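Local coordinates for putative rRNA methylase (Clostridium thermocellum ATCC 27405, PDB 3EEY) that binds S-adenosylmethionine and probably transfers its methyl group to an acceptor, presumably ribosomal RNA, at the interface of chains A and B. Residues are numbered along the deposited sequence; one frame, centred on the assembly and turned at random. Chains: chain A/B, Putative rRNA methylase.

The interface of chains A and B. Residues chain A 166-169; chain B 5, 11, 170-172.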
# COMPACT_ATOMS: atom_id res chain seq x y z
N ILE A 166 -3.66 -4.67 -12.09
CA ILE A 166 -3.71 -4.66 -10.62
C ILE A 166 -4.13 -3.26 -10.17
O ILE A 166 -3.52 -2.29 -10.57
CB ILE A 166 -2.34 -5.00 -9.98
CG1 ILE A 166 -1.82 -6.36 -10.47
CG2 ILE A 166 -2.43 -5.01 -8.45
CD1 ILE A 166 -0.42 -6.69 -9.99
N VAL A 167 -5.18 -3.16 -9.36
CA VAL A 167 -5.59 -1.88 -8.80
C VAL A 167 -5.49 -1.96 -7.27
O VAL A 167 -6.23 -2.69 -6.62
CB VAL A 167 -7.02 -1.44 -9.27
CG1 VAL A 167 -7.36 -0.05 -8.72
CG2 VAL A 167 -7.12 -1.42 -10.80
N GLN A 168 -4.56 -1.21 -6.72
CA GLN A 168 -4.29 -1.26 -5.30
C GLN A 168 -4.59 0.07 -4.65
O GLN A 168 -4.06 1.10 -5.05
CB GLN A 168 -2.83 -1.64 -5.07
CG GLN A 168 -2.44 -1.78 -3.64
CD GLN A 168 -0.94 -1.61 -3.45
OE1 GLN A 168 -0.21 -2.59 -3.33
NE2 GLN A 168 -0.48 -0.37 -3.45
N ARG A 169 -5.46 0.05 -3.64
CA ARG A 169 -5.75 1.23 -2.85
C ARG A 169 -5.00 1.21 -1.52
O ARG A 169 -4.95 0.20 -0.83
CB ARG A 169 -7.25 1.34 -2.61
CG ARG A 169 -7.63 2.66 -1.96
CD ARG A 169 -9.03 2.63 -1.38
NE ARG A 169 -9.32 1.42 -0.61
CZ ARG A 169 -10.55 1.00 -0.32
NH1 ARG A 169 -11.61 1.69 -0.74
NH2 ARG A 169 -10.74 -0.11 0.38
N ILE B 5 3.54 -5.80 -8.40
CA ILE B 5 2.95 -5.51 -7.08
C ILE B 5 2.51 -6.82 -6.43
O ILE B 5 1.75 -7.60 -7.01
CB ILE B 5 1.79 -4.47 -7.17
CG1 ILE B 5 2.34 -3.07 -7.44
CG2 ILE B 5 0.92 -4.45 -5.90
CD1 ILE B 5 1.31 -2.05 -7.87
N GLN B 11 3.46 -8.61 0.61
CA GLN B 11 3.79 -7.27 1.06
C GLN B 11 4.11 -7.19 2.55
O GLN B 11 4.95 -6.40 2.96
CB GLN B 11 2.67 -6.30 0.71
CG GLN B 11 2.62 -5.92 -0.76
CD GLN B 11 1.70 -4.76 -1.03
OE1 GLN B 11 1.85 -3.69 -0.44
NE2 GLN B 11 0.74 -4.95 -1.92
N THR B 170 -4.18 -1.61 2.92
CA THR B 170 -3.87 -1.85 1.52
C THR B 170 -4.86 -2.87 0.98
O THR B 170 -5.04 -3.92 1.57
CB THR B 170 -2.42 -2.36 1.36
OG1 THR B 170 -1.51 -1.37 1.87
CG2 THR B 170 -2.10 -2.63 -0.08
N ASP B 171 -5.46 -2.57 -0.16
CA ASP B 171 -6.64 -3.27 -0.63
C ASP B 171 -6.59 -3.33 -2.15
O ASP B 171 -6.28 -2.35 -2.80
CB ASP B 171 -7.90 -2.50 -0.18
CG ASP B 171 -9.14 -3.37 -0.09
OD1 ASP B 171 -9.11 -4.54 -0.52
OD2 ASP B 171 -10.16 -2.87 0.43
N PHE B 172 -6.88 -4.50 -2.70
CA PHE B 172 -6.97 -4.70 -4.15
C PHE B 172 -8.43 -4.68 -4.58
O PHE B 172 -9.14 -5.68 -4.47
CB PHE B 172 -6.27 -5.99 -4.56
CG PHE B 172 -4.82 -6.01 -4.17
CD1 PHE B 172 -3.87 -5.45 -5.02
CD2 PHE B 172 -4.41 -6.54 -2.94
CE1 PHE B 172 -2.53 -5.44 -4.66
CE2 PHE B 172 -3.07 -6.53 -2.58
CZ PHE B 172 -2.13 -5.98 -3.43
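An antiparallel strand-to-strand interface joins the two copies, pairing strand 165-172 of each chain about a two-fold axis; whether this dimer forms in solution the structure alone does not show. A:Arg169 and B:Asp171 bond through their backbones in both directions: A:Arg169 N donates to B:Asp171 O at 2.7 Å, and B:Asp171 N to A:Arg169 O at 2.9 Å. Their side chains leave alongside each other on one face. The long A:Arg169 bends at its third torsion to bring guanidinium NH2 2.8 Å from carboxylate OD2 of the shorter B:Asp171, a salt bridge with planes 54° apart, resting on charge more than on a directed N-H.

A:Gln168 points to the opposite face. With CG anti to the backbone N (chi1 -178°), its apolar methylenes pass over the rim of the broad B:Phe172 ring, CG 3.8 Å from CE1, while beta-branched B:Thr170, suited to a strand, turns CG2 to that CG at 3.7 Å. Its polar end, OE1, accepts a hydrogen bond from B:Gln11 NE2 at 2.9 Å, the donor tilted 25° from the carbonyl plane. Branched A:Ile166 brings CG2 beside the ring, little off its plane, 3.8 Å from B:Phe172 CD1. B:Ile5 CG2 lies in plane at the ring's edge and touches A:Gln168 OE1 across the interface at 3.4 Å.

Strand 165-172 edges the Rossmann-like methyltransferase sheet, so pairing makes one sheet across the dimer; helix 8-19 supplies B:Gln11, the N-terminal loop B:Ile5, and the two-fold repeats the patch.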